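Local atomic coordinates of trans-4-hydroxy-L-proline dehydratase (Clostridioides difficile 70-100-2010, PDB entry 6VXC), a protein that catalyses, as a glycyl radical enzyme, the dehydration of trans-4-hydroxy-L-proline to (S)-1-pyrroline-5-carboxylate in the anaerobic breakdown of hydroxyproline. Residues E508-F513 / D580-I585; A512-L517 / F640-N645; V573-I578 / E634-I639; K586-D591 / L615-N620. All blocks are in the same frame, centred on the assembly; numbering follows the deposited sequence.

Contact 1: E508-F513 / D580-I585; sequences ELFEAF and DSLTAI
The helical segments carrying Leu-509 and Phe-510 on one side and Leu-582 and Ile-585 on the other run nearly antiparallel, with an angle of 153° between their directions and axes no closer than 11.8 Å. This is antiparallel helix packing, between helix 506-538 and helix 575-591, and the wide axis separation is bridged by side chains alone. It illustrates how branched residues can join two backbones that stay well apart: even at the nearest point the CA atoms of Phe-510 and Leu-582 are 8.3 Å apart. Leu-509 sends a single methyl, CD2, into the interface. With CG lying opposite the backbone N (chi1 168°), that branch meets two partners, Leu-582 CD2 at 3.8 Å and the branch methyl Ile-585 CG2 at 3.6 Å. The chains of Leu-509 and Ile-585 are set roughly at right angles. No hydrogen bond crosses the interface, and all four touching residues are buried. Leu-477 and Ile-639, from two further helices, also pack on Leu-582, which places the pair within a larger helical cluster. The other methyl of Leu-582, CD1, approaches the rim of the Phe-510 ring near its plane, 3.9 Å from Phe-510 CD1.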
loop_
_atom_site.group_PDB
_atom_site.type_symbol
_atom_site.label_atom_id
_atom_site.label_comp_id
_atom_site.label_asym_id
_atom_site.label_seq_id
_atom_site.Cartn_x
_atom_site.Cartn_y
_atom_site.Cartn_z
ATOM N N GLU A 508 5.050 -24.596 27.683
ATOM C CA GLU A 508 4.265 -23.760 28.574
ATOM C C GLU A 508 4.414 -22.288 28.218
ATOM O O GLU A 508 3.423 -21.549 28.212
ATOM C CB GLU A 508 4.684 -24.012 30.013
ATOM C CG GLU A 508 3.599 -23.796 30.982
ATOM C CD GLU A 508 4.047 -24.018 32.405
ATOM O OE1 GLU A 508 3.440 -23.375 33.290
ATOM O OE2 GLU A 508 4.987 -24.816 32.625
ATOM N N LEU A 509 5.642 -21.839 27.926
ATOM C CA LEU A 509 5.836 -20.455 27.497
ATOM C C LEU A 509 5.101 -20.163 26.190
ATOM O O LEU A 509 4.457 -19.124 26.053
ATOM C CB LEU A 509 7.323 -20.149 27.342
ATOM C CG LEU A 509 7.634 -18.831 26.627
ATOM C CD1 LEU A 509 7.216 -17.601 27.442
ATOM C CD2 LEU A 509 9.091 -18.772 26.236
ATOM N N PHE A 510 5.202 -21.057 25.208
ATOM C CA PHE A 510 4.574 -20.795 23.917
ATOM C C PHE A 510 3.055 -20.767 24.023
ATOM O O PHE A 510 2.407 -20.010 23.302
ATOM C CB PHE A 510 5.005 -21.824 22.875
ATOM C CG PHE A 510 4.599 -21.459 21.455
ATOM C CD1 PHE A 510 5.055 -20.285 20.865
ATOM C CD2 PHE A 510 3.775 -22.298 20.715
ATOM C CE1 PHE A 510 4.681 -19.937 19.553
ATOM C CE2 PHE A 510 3.406 -21.961 19.412
ATOM C CZ PHE A 510 3.862 -20.780 18.834
ATOM N N GLU A 511 2.478 -21.588 24.900
ATOM C CA GLU A 511 1.040 -21.525 25.148
ATOM C C GLU A 511 0.636 -20.182 25.742
ATOM O O GLU A 511 -0.383 -19.613 25.352
ATOM C CB GLU A 511 0.624 -22.671 26.069
ATOM C CG GLU A 511 -0.733 -22.480 26.734
ATOM C CD GLU A 511 -0.980 -23.505 27.853
ATOM O OE1 GLU A 511 -1.296 -24.670 27.531
ATOM O OE2 GLU A 511 -0.829 -23.155 29.054
ATOM N N ALA A 512 1.424 -19.661 26.686
ATOM C CA ALA A 512 1.153 -18.337 27.240
ATOM C C ALA A 512 1.219 -17.259 26.160
ATOM O O ALA A 512 0.375 -16.356 26.119
ATOM C CB ALA A 512 2.145 -18.023 28.367
ATOM N N PHE A 513 2.216 -17.341 25.277
ATOM C CA PHE A 513 2.292 -16.406 24.157
ATOM C C PHE A 513 1.047 -16.481 23.284
ATOM O O PHE A 513 0.505 -15.448 22.873
ATOM C CB PHE A 513 3.531 -16.699 23.311
ATOM C CG PHE A 513 3.514 -16.048 21.943
ATOM C CD1 PHE A 513 3.825 -14.709 21.795
ATOM C CD2 PHE A 513 3.164 -16.783 20.820
ATOM C CE1 PHE A 513 3.808 -14.108 20.541
ATOM C CE2 PHE A 513 3.129 -16.195 19.561
ATOM C CZ PHE A 513 3.448 -14.852 19.418
ATOM N N ASP A 580 13.652 -15.376 16.483
ATOM C CA ASP A 580 14.948 -15.456 17.144
ATOM C C ASP A 580 14.815 -15.317 18.660
ATOM O O ASP A 580 15.592 -15.924 19.400
ATOM C CB ASP A 580 15.904 -14.407 16.579
ATOM C CG ASP A 580 16.412 -14.752 15.165
ATOM O OD1 ASP A 580 16.134 -15.852 14.657
ATOM O OD2 ASP A 580 17.110 -13.910 14.560
ATOM N N SER A 581 13.839 -14.543 19.140
ATOM C CA SER A 581 13.653 -14.397 20.588
ATOM C C SER A 581 13.195 -15.706 21.221
ATOM O O SER A 581 13.776 -16.159 22.212
ATOM C CB SER A 581 12.661 -13.279 20.894
ATOM O OG SER A 581 13.218 -12.017 20.591
ATOM N N LEU A 582 12.153 -16.327 20.662
ATOM C CA LEU A 582 11.685 -17.599 21.210
ATOM C C LEU A 582 12.718 -18.697 21.005
ATOM O O LEU A 582 12.872 -19.577 21.859
ATOM C CB LEU A 582 10.349 -17.982 20.581
ATOM C CG LEU A 582 9.080 -17.323 21.136
ATOM C CD1 LEU A 582 7.863 -17.639 20.253
ATOM C CD2 LEU A 582 8.822 -17.752 22.578
ATOM N N THR A 583 13.434 -18.660 19.876
ATOM C CA THR A 583 14.528 -19.601 19.674
ATOM C C THR A 583 15.601 -19.420 20.738
ATOM O O THR A 583 16.109 -20.400 21.291
ATOM C CB THR A 583 15.132 -19.445 18.267
ATOM O OG1 THR A 583 14.159 -19.744 17.264
ATOM C CG2 THR A 583 16.318 -20.401 18.087
ATOM N N ALA A 584 15.943 -18.171 21.058
ATOM C CA ALA A 584 16.946 -17.934 22.092
ATOM C C ALA A 584 16.508 -18.504 23.440
ATOM O O ALA A 584 17.324 -19.047 24.195
ATOM C CB ALA A 584 17.231 -16.435 22.211
ATOM N N ILE A 585 15.232 -18.364 23.766
ATOM C CA ILE A 585 14.735 -18.870 25.039
ATOM C C ILE A 585 14.755 -20.395 25.060
ATOM O O ILE A 585 15.250 -21.009 26.010
ATOM C CB ILE A 585 13.331 -18.309 25.326
ATOM C CG1 ILE A 585 13.400 -16.791 25.571
ATOM C CG2 ILE A 585 12.698 -19.070 26.488
ATOM C CD1 ILE A 585 12.018 -16.121 25.719
#

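Contact 2: A512-L517 / F640-N645; sequences AFKKQL and FNAYYN
Ala-642 is the first residue of 640-645 to meet 512-517, and its small side chain faces the partner helix directly. The two helical segments run in broadly the same direction, crossing at -31° with axes 10.7 Å apart at closest approach, and the CA atoms of Lys-514 and Ala-642 come within 6.9 Å. Across the alanine methyl lies the aliphatic part of Lys-514, whose CD is 3.9 Å from Ala-642 CB. The lysine chain is bent about its CG-CD bond, the same two methylenes that lie against the alanine, and the residue as a whole remains exposed. Leu-517 approaches from a different direction: its CD2 methyl rests against the peptide joining the two residues, 4.1 Å from Ala-642 O and equally far from Tyr-643 N. Next in sequence, Tyr-643 offers the edge of its ring, with CD1 4.4 Å from Leu-517 CD1. Its hydroxyl is engaged by the carbonyl of Ile-570, on strand 565-573, which ties this helix to a strand. The side chain lies about 11 Å from that of Glu-456, the proton acceptor inferred by similarity. With no hydrogen bond between them, the segments are held by van der Waals packing, running from the buried leucine and tyrosine to an exposed lysine.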
loop_
_atom_site.group_PDB
_atom_site.type_symbol
_atom_site.label_atom_id
_atom_site.label_comp_id
_atom_site.label_asym_id
_atom_site.label_seq_id
_atom_site.Cartn_x
_atom_site.Cartn_y
_atom_site.Cartn_z
ATOM N N ALA A 512 1.424 -19.661 26.686
ATOM C CA ALA A 512 1.153 -18.337 27.240
ATOM C C ALA A 512 1.219 -17.259 26.160
ATOM O O ALA A 512 0.375 -16.356 26.119
ATOM C CB ALA A 512 2.145 -18.023 28.367
ATOM N N PHE A 513 2.216 -17.341 25.277
ATOM C CA PHE A 513 2.292 -16.406 24.157
ATOM C C PHE A 513 1.047 -16.481 23.284
ATOM O O PHE A 513 0.505 -15.448 22.873
ATOM C CB PHE A 513 3.531 -16.699 23.311
ATOM C CG PHE A 513 3.514 -16.048 21.943
ATOM C CD1 PHE A 513 3.825 -14.709 21.795
ATOM C CD2 PHE A 513 3.164 -16.783 20.820
ATOM C CE1 PHE A 513 3.808 -14.108 20.541
ATOM C CE2 PHE A 513 3.129 -16.195 19.561
ATOM C CZ PHE A 513 3.448 -14.852 19.418
ATOM N N LYS A 514 0.600 -17.699 22.968
ATOM C CA LYS A 514 -0.589 -17.856 22.142
ATOM C C LYS A 514 -1.827 -17.275 22.819
ATOM O O LYS A 514 -2.694 -16.704 22.142
ATOM C CB LYS A 514 -0.786 -19.332 21.797
ATOM C CG LYS A 514 0.242 -19.849 20.781
ATOM C CD LYS A 514 -0.198 -21.166 20.143
ATOM C CE LYS A 514 -0.111 -22.343 21.116
ATOM N NZ LYS A 514 -0.419 -23.677 20.496
ATOM N N LYS A 515 -1.902 -17.352 24.149
ATOM C CA LYS A 515 -3.018 -16.721 24.850
ATOM C C LYS A 515 -2.934 -15.202 24.777
ATOM O O LYS A 515 -3.954 -14.537 24.580
ATOM C CB LYS A 515 -3.074 -17.163 26.311
ATOM C CG LYS A 515 -3.476 -18.606 26.537
ATOM C CD LYS A 515 -3.610 -18.832 28.041
ATOM C CE LYS A 515 -3.615 -20.292 28.414
ATOM N NZ LYS A 515 -3.661 -20.401 29.899
ATOM N N GLN A 516 -1.733 -14.629 24.924
ATOM C CA GLN A 516 -1.620 -13.188 24.748
ATOM C C GLN A 516 -2.009 -12.787 23.331
ATOM O O GLN A 516 -2.722 -11.803 23.135
ATOM C CB GLN A 516 -0.209 -12.714 25.074
ATOM C CG GLN A 516 0.188 -12.908 26.524
ATOM C CD GLN A 516 -0.368 -11.831 27.425
ATOM O OE1 GLN A 516 -1.026 -10.890 26.973
ATOM N NE2 GLN A 516 -0.086 -11.952 28.711
ATOM N N LEU A 517 -1.579 -13.570 22.337
ATOM C CA LEU A 517 -1.934 -13.308 20.946
ATOM C C LEU A 517 -3.446 -13.328 20.740
ATOM O O LEU A 517 -4.005 -12.439 20.091
ATOM C CB LEU A 517 -1.261 -14.344 20.049
ATOM C CG LEU A 517 -1.460 -14.285 18.540
ATOM C CD1 LEU A 517 -1.056 -12.924 18.035
ATOM C CD2 LEU A 517 -0.616 -15.378 17.889
ATOM N N PHE A 640 4.307 -18.590 12.900
ATOM C CA PHE A 640 3.499 -18.255 11.732
ATOM C C PHE A 640 2.157 -18.959 11.770
ATOM O O PHE A 640 1.124 -18.344 11.514
ATOM C CB PHE A 640 4.232 -18.620 10.446
ATOM C CG PHE A 640 3.394 -18.465 9.219
ATOM C CD1 PHE A 640 3.241 -17.228 8.630
ATOM C CD2 PHE A 640 2.745 -19.553 8.665
ATOM C CE1 PHE A 640 2.458 -17.075 7.488
ATOM C CE2 PHE A 640 1.971 -19.410 7.528
ATOM C CZ PHE A 640 1.821 -18.167 6.947
ATOM N N ASN A 641 2.158 -20.259 12.081
ATOM C CA ASN A 641 0.915 -21.024 12.139
ATOM C C ASN A 641 -0.013 -20.510 13.231
ATOM O O ASN A 641 -1.229 -20.451 13.036
ATOM C CB ASN A 641 1.224 -22.504 12.357
ATOM C CG ASN A 641 1.883 -23.128 11.151
ATOM O OD1 ASN A 641 1.734 -22.631 10.043
ATOM N ND2 ASN A 641 2.629 -24.208 11.357
ATOM N N ALA A 642 0.540 -20.136 14.384
ATOM C CA ALA A 642 -0.300 -19.603 15.449
ATOM C C ALA A 642 -0.978 -18.322 15.003
ATOM O O ALA A 642 -2.170 -18.119 15.264
ATOM C CB ALA A 642 0.526 -19.356 16.711
ATOM N N TYR A 643 -0.225 -17.446 14.328
ATOM C CA TYR A 643 -0.781 -16.196 13.817
ATOM C C TYR A 643 -1.841 -16.455 12.758
ATOM O O TYR A 643 -2.957 -15.923 12.827
ATOM C CB TYR A 643 0.352 -15.329 13.258
ATOM C CG TYR A 643 -0.072 -13.959 12.804
ATOM C CD1 TYR A 643 -0.607 -13.045 13.702
ATOM C CD2 TYR A 643 0.108 -13.551 11.487
ATOM C CE1 TYR A 643 -0.969 -11.771 13.302
ATOM C CE2 TYR A 643 -0.262 -12.277 11.076
ATOM C CZ TYR A 643 -0.799 -11.391 11.988
ATOM O OH TYR A 643 -1.171 -10.116 11.614
ATOM N N TYR A 644 -1.508 -17.288 11.776
ATOM C CA TYR A 644 -2.475 -17.690 10.763
ATOM C C TYR A 644 -3.734 -18.264 11.404
ATOM O O TYR A 644 -4.853 -17.892 11.039
ATOM C CB TYR A 644 -1.840 -18.724 9.838
ATOM C CG TYR A 644 -2.804 -19.465 8.949
ATOM C CD1 TYR A 644 -3.207 -18.921 7.739
ATOM C CD2 TYR A 644 -3.301 -20.712 9.312
ATOM C CE1 TYR A 644 -4.088 -19.580 6.921
ATOM C CE2 TYR A 644 -4.201 -21.389 8.490
ATOM C CZ TYR A 644 -4.584 -20.807 7.289
ATOM O OH TYR A 644 -5.463 -21.427 6.451
ATOM N N ASN A 645 -3.566 -19.169 12.374
ATOM C CA ASN A 645 -4.708 -19.844 12.983
ATOM C C ASN A 645 -5.555 -18.897 13.818
ATOM O O ASN A 645 -6.782 -19.031 13.845
ATOM C CB ASN A 645 -4.234 -21.006 13.862
ATOM C CG ASN A 645 -3.823 -22.236 13.059
ATOM O OD1 ASN A 645 -4.377 -22.522 12.010
ATOM N ND2 ASN A 645 -2.848 -22.968 13.570
#

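Contact 3: V573-I578 / E634-I639; sequences VGIGTI and EIMQEI
Ile-575 and Ile-639 form the tightest meeting here, and their rotamers explain it. The delta methyl of Ile-575 is carried across by a CG1 that lies opposite its own backbone N (chi1 -174°), followed by a turn at chi2 of 63°. There CD1 sits 3.5 Å from Ile-639 CG2, closer than carbon atoms usually pack, the two side chains lying alongside one another and pointing in contrary directions. Ile-639 adopts a different chi1, with CG1 beside its N (-61°). This leaves CG2 for Ile-575, while CD1 reaches the partner's backbone a turn beyond Ile-575, 3.8 Å from Ile-578 O. Ile-578 adds its branch methyl, CG2, at 4.1 Å from Ile-639 CG2, so Ile-639 is clasped by two isoleucines one turn apart. Met-636, a turn earlier than Ile-639, touches with its CG rather than its sulfur: that carbon lies 4.0 Å from Ile-575 CG1, and the chain is bent at chi2 and chi3, with Tyr-625 and Met-713 also packed on it. The contact is wholly buried and apolar. Gly-574, at positive phi, occupies the N-cap of helix 575-591, immediately after strand 565-573, whose Val-573 pairs with Met-471 through the backbone. A strand turning through a glycine into a helix whose first turn packs on a second helix is a beta-alpha junction, consistent with the alpha/beta barrel of glycyl radical enzymes.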
loop_
_atom_site.group_PDB
_atom_site.type_symbol
_atom_site.label_atom_id
_atom_site.label_comp_id
_atom_site.label_asym_id
_atom_site.label_seq_id
_atom_site.Cartn_x
_atom_site.Cartn_y
_atom_site.Cartn_z
ATOM N N VAL A 573 3.925 -8.113 11.851
ATOM C CA VAL A 573 5.229 -7.470 11.805
ATOM C C VAL A 573 6.165 -8.175 12.777
ATOM O O VAL A 573 5.787 -8.475 13.917
ATOM C CB VAL A 573 5.155 -5.964 12.136
ATOM C CG1 VAL A 573 6.554 -5.345 12.118
ATOM C CG2 VAL A 573 4.267 -5.247 11.158
ATOM N N GLY A 574 7.391 -8.417 12.320
ATOM C CA GLY A 574 8.461 -8.830 13.199
ATOM C C GLY A 574 8.677 -10.313 13.357
ATOM O O GLY A 574 9.207 -10.731 14.388
ATOM N N ILE A 575 8.326 -11.122 12.356
ATOM C CA ILE A 575 8.446 -12.568 12.504
ATOM C C ILE A 575 9.904 -12.974 12.776
ATOM O O ILE A 575 10.161 -13.900 13.541
ATOM C CB ILE A 575 7.822 -13.275 11.277
ATOM C CG1 ILE A 575 7.796 -14.800 11.441
ATOM C CG2 ILE A 575 8.493 -12.834 9.960
ATOM C CD1 ILE A 575 6.938 -15.288 12.619
ATOM N N GLY A 576 10.877 -12.291 12.167
ATOM C CA GLY A 576 12.273 -12.618 12.440
ATOM C C GLY A 576 12.668 -12.337 13.881
ATOM O O GLY A 576 13.291 -13.170 14.552
ATOM N N THR A 577 12.327 -11.149 14.367
ATOM C CA THR A 577 12.649 -10.786 15.742
ATOM C C THR A 577 12.046 -11.795 16.718
ATOM O O THR A 577 12.750 -12.348 17.569
ATOM C CB THR A 577 12.133 -9.371 16.036
ATOM O OG1 THR A 577 12.808 -8.428 15.203
ATOM C CG2 THR A 577 12.345 -8.985 17.509
ATOM N N ILE A 578 10.758 -12.113 16.558
ATOM C CA ILE A 578 10.148 -12.973 17.568
ATOM C C ILE A 578 10.610 -14.412 17.418
ATOM O O ILE A 578 10.783 -15.109 18.423
ATOM C CB ILE A 578 8.611 -12.869 17.581
ATOM C CG1 ILE A 578 8.086 -13.757 18.731
ATOM C CG2 ILE A 578 7.994 -13.235 16.239
ATOM C CD1 ILE A 578 6.666 -13.674 18.962
ATOM N N GLU A 634 11.810 -24.069 12.454
ATOM C CA GLU A 634 10.605 -24.730 12.942
ATOM C C GLU A 634 9.854 -23.846 13.922
ATOM O O GLU A 634 8.626 -23.938 14.032
ATOM C CB GLU A 634 10.957 -26.056 13.619
ATOM C CG GLU A 634 11.319 -27.154 12.666
ATOM C CD GLU A 634 11.739 -28.428 13.375
ATOM O OE1 GLU A 634 11.768 -28.442 14.632
ATOM O OE2 GLU A 634 12.048 -29.410 12.669
ATOM N N ILE A 635 10.583 -23.032 14.681
ATOM C CA ILE A 635 9.940 -22.081 15.577
ATOM C C ILE A 635 9.265 -20.985 14.772
ATOM O O ILE A 635 8.142 -20.568 15.089
ATOM C CB ILE A 635 10.969 -21.533 16.580
ATOM C CG1 ILE A 635 11.441 -22.677 17.487
ATOM C CG2 ILE A 635 10.375 -20.405 17.412
ATOM C CD1 ILE A 635 12.378 -22.238 18.575
ATOM N N MET A 636 9.923 -20.514 13.707
ATOM C CA MET A 636 9.258 -19.594 12.792
ATOM C C MET A 636 7.935 -20.168 12.310
ATOM O O MET A 636 6.921 -19.469 12.264
ATOM C CB MET A 636 10.158 -19.246 11.606
ATOM C CG MET A 636 9.463 -18.328 10.572
ATOM S SD MET A 636 8.372 -19.181 9.413
ATOM C CE MET A 636 9.583 -19.970 8.346
ATOM N N GLN A 637 7.943 -21.430 11.890
ATOM C CA GLN A 637 6.717 -22.043 11.394
ATOM C C GLN A 637 5.640 -22.099 12.475
ATOM O O GLN A 637 4.464 -21.848 12.201
ATOM C CB GLN A 637 7.016 -23.431 10.851
ATOM C CG GLN A 637 7.807 -23.439 9.547
ATOM C CD GLN A 637 8.097 -24.849 9.081
ATOM O OE1 GLN A 637 8.587 -25.667 9.845
ATOM N NE2 GLN A 637 7.750 -25.154 7.845
ATOM N N GLU A 638 6.024 -22.434 13.706
ATOM C CA GLU A 638 5.047 -22.497 14.792
ATOM C C GLU A 638 4.441 -21.130 15.055
ATOM O O GLU A 638 3.227 -21.001 15.220
ATOM C CB GLU A 638 5.699 -23.040 16.063
ATOM C CG GLU A 638 6.055 -24.501 15.970
ATOM C CD GLU A 638 6.688 -25.051 17.245
ATOM O OE1 GLU A 638 6.709 -24.331 18.277
ATOM O OE2 GLU A 638 7.164 -26.214 17.205
ATOM N N ILE A 639 5.276 -20.093 15.089
ATOM C CA ILE A 639 4.774 -18.742 15.290
ATOM C C ILE A 639 3.856 -18.353 14.138
ATOM O O ILE A 639 2.753 -17.838 14.345
ATOM C CB ILE A 639 5.942 -17.745 15.454
ATOM C CG1 ILE A 639 6.812 -18.082 16.673
ATOM C CG2 ILE A 639 5.408 -16.333 15.555
ATOM C CD1 ILE A 639 8.181 -17.341 16.687
#

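Contact 4: K586-D591 / L615-N620; sequences KYNVFD and LNLVSN
With chi1 at -69° and chi2 at -74°, Asn-588 sets its CG beside its own backbone N and turns its amide so that the two polar ends meet different residues of 615-620. OD1 comes to 4.1 Å from Leu-617 CB, and ND2 to 4.0 Å from Val-618 CG1, the asparagine and valine chains standing about perpendicular. Neither approach is a hydrogen bond. The amide nitrogen is instead bound to the carbonyl of Ala-584, one turn back in its own helix, and to the hydroxyl of Thr-622, so the amide is held in place while OD1 and ND2 themselves make the van der Waals contacts. The partner helix ends with bonds of its own. Ser-619 OG donates to Leu-615 O at 2.7 Å, on the opposite face of that carbonyl from Ser-619 N, and Asn-620 ND2 gives Asn-616 OD1 a nearly straight bond (172°) of the same length. Meanwhile helix 575-591 widens as it closes: Asp-591 N reaches Lys-586 O at 2.8 Å, whereas the regular bond from Phe-590 N to that oxygen is weak. Asn-588 thus binds the loop that follows helix 612-620 and packs on the helix itself, at a helix terminus marked by a pi-type turn.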
loop_
_atom_site.group_PDB
_atom_site.type_symbol
_atom_site.label_atom_id
_atom_site.label_comp_id
_atom_site.label_asym_id
_atom_site.label_seq_id
_atom_site.Cartn_x
_atom_site.Cartn_y
_atom_site.Cartn_z
ATOM N N LYS A 586 14.238 -21.028 24.005
ATOM C CA LYS A 586 14.220 -22.483 23.967
ATOM C C LYS A 586 15.630 -23.055 24.068
ATOM O O LYS A 586 15.887 -23.972 24.855
ATOM C CB LYS A 586 13.554 -22.958 22.683
ATOM C CG LYS A 586 13.476 -24.461 22.547
ATOM C CD LYS A 586 12.846 -24.791 21.211
ATOM C CE LYS A 586 12.468 -26.227 21.113
ATOM N NZ LYS A 586 11.764 -26.454 19.818
ATOM N N TYR A 587 16.564 -22.491 23.296
ATOM C CA TYR A 587 17.920 -23.025 23.233
ATOM C C TYR A 587 18.659 -22.819 24.548
ATOM O O TYR A 587 19.248 -23.760 25.091
ATOM C CB TYR A 587 18.676 -22.363 22.070
ATOM C CG TYR A 587 20.055 -22.923 21.774
ATOM C CD1 TYR A 587 20.205 -24.056 20.993
ATOM C CD2 TYR A 587 21.203 -22.298 22.246
ATOM C CE1 TYR A 587 21.459 -24.572 20.698
ATOM C CE2 TYR A 587 22.483 -22.816 21.960
ATOM C CZ TYR A 587 22.596 -23.954 21.179
ATOM O OH TYR A 587 23.827 -24.486 20.879
ATOM N N ASN A 588 18.618 -21.598 25.083
ATOM C CA ASN A 588 19.440 -21.247 26.233
ATOM C C ASN A 588 18.782 -21.571 27.571
ATOM O O ASN A 588 19.468 -22.041 28.485
ATOM C CB ASN A 588 19.802 -19.764 26.183
ATOM C CG ASN A 588 20.763 -19.443 25.057
ATOM O OD1 ASN A 588 21.952 -19.764 25.137
ATOM N ND2 ASN A 588 20.253 -18.809 23.996
ATOM N N VAL A 589 17.473 -21.369 27.707
ATOM C CA VAL A 589 16.808 -21.595 28.992
ATOM C C VAL A 589 16.398 -23.055 29.159
ATOM O O VAL A 589 16.673 -23.668 30.192
ATOM C CB VAL A 589 15.589 -20.663 29.152
ATOM C CG1 VAL A 589 14.871 -20.983 30.460
ATOM C CG2 VAL A 589 16.005 -19.206 29.104
ATOM N N PHE A 590 15.759 -23.652 28.158
ATOM C CA PHE A 590 15.157 -24.966 28.345
ATOM C C PHE A 590 15.982 -26.122 27.799
ATOM O O PHE A 590 15.958 -27.201 28.398
ATOM C CB PHE A 590 13.754 -24.993 27.729
ATOM C CG PHE A 590 12.780 -24.108 28.440
ATOM C CD1 PHE A 590 12.212 -24.508 29.644
ATOM C CD2 PHE A 590 12.457 -22.862 27.935
ATOM C CE1 PHE A 590 11.321 -23.691 30.311
ATOM C CE2 PHE A 590 11.568 -22.031 28.588
ATOM C CZ PHE A 590 11.000 -22.442 29.788
ATOM N N ASP A 591 16.716 -25.947 26.696
ATOM C CA ASP A 591 17.471 -27.066 26.111
ATOM C C ASP A 591 18.874 -27.148 26.712
ATOM O O ASP A 591 19.190 -28.104 27.423
ATOM C CB ASP A 591 17.530 -26.972 24.580
ATOM C CG ASP A 591 16.261 -27.496 23.893
ATOM O OD1 ASP A 591 15.336 -27.990 24.591
ATOM O OD2 ASP A 591 16.192 -27.433 22.638
ATOM N N LEU A 615 24.174 -11.484 26.600
ATOM C CA LEU A 615 24.040 -10.867 25.289
ATOM C C LEU A 615 24.879 -11.593 24.239
ATOM O O LEU A 615 24.418 -11.827 23.120
ATOM C CB LEU A 615 24.427 -9.392 25.371
ATOM C CG LEU A 615 24.373 -8.628 24.049
ATOM C CD1 LEU A 615 22.985 -8.755 23.438
ATOM C CD2 LEU A 615 24.734 -7.169 24.272
ATOM N N ASN A 616 26.106 -11.986 24.591
ATOM C CA ASN A 616 26.945 -12.698 23.634
ATOM C C ASN A 616 26.318 -14.041 23.263
ATOM O O ASN A 616 26.376 -14.467 22.102
ATOM C CB ASN A 616 28.336 -12.907 24.227
ATOM C CG ASN A 616 29.333 -13.465 23.219
ATOM O OD1 ASN A 616 29.164 -13.334 22.015
ATOM N ND2 ASN A 616 30.327 -14.181 23.723
ATOM N N LEU A 617 25.751 -14.743 24.252
ATOM C CA LEU A 617 25.163 -16.053 23.984
ATOM C C LEU A 617 23.986 -15.946 23.024
ATOM O O LEU A 617 23.920 -16.672 22.033
ATOM C CB LEU A 617 24.720 -16.714 25.297
ATOM C CG LEU A 617 25.800 -17.232 26.262
ATOM C CD1 LEU A 617 25.170 -17.773 27.544
ATOM C CD2 LEU A 617 26.676 -18.291 25.605
ATOM N N VAL A 618 23.038 -15.044 23.310
ATOM C CA VAL A 618 21.819 -15.002 22.507
ATOM C C VAL A 618 22.104 -14.396 21.150
ATOM O O VAL A 618 21.422 -14.708 20.174
ATOM C CB VAL A 618 20.680 -14.235 23.214
ATOM C CG1 VAL A 618 20.335 -14.878 24.531
ATOM C CG2 VAL A 618 21.064 -12.775 23.404
ATOM N N SER A 619 23.099 -13.518 21.060
ATOM C CA SER A 619 23.394 -12.884 19.782
ATOM C C SER A 619 24.271 -13.762 18.900
ATOM O O SER A 619 24.063 -13.819 17.682
ATOM C CB SER A 619 24.094 -11.542 20.003
ATOM O OG SER A 619 23.356 -10.692 20.855
ATOM N N ASN A 620 25.258 -14.441 19.492
ATOM C CA ASN A 620 26.336 -15.045 18.730
ATOM C C ASN A 620 26.484 -16.549 18.905
ATOM O O ASN A 620 27.227 -17.167 18.137
ATOM C CB ASN A 620 27.668 -14.369 19.088
ATOM C CG ASN A 620 27.617 -12.870 18.885
ATOM O OD1 ASN A 620 27.184 -12.398 17.847
ATOM N ND2 ASN A 620 28.037 -12.114 19.895
#

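Three helices organise this cluster: 506-538, 575-591 and 630-647 meet pairwise in contacts 1, 2 and 3, whose centres lie about 10 to 11 Å apart. Contact 4 adds helix 612-620 where helix 575-591 ends. Its centre is about 12 Å from that of contact 1 and about 22 Å from that of contact 2. Along the chain, contacts 1 and 2 start from the same stretch, contacts 1 and 3 interlock, contact 3 is nested inside contact 2, and contact 4, opening after contact 1 closes, lies within both. The junctions are continuous: Phe-513 packs on Ile-578, and Ile-635 on Lys-586. Residues distant in sequence thereby form one cluster of helices within the pyruvate formate lyase-like region.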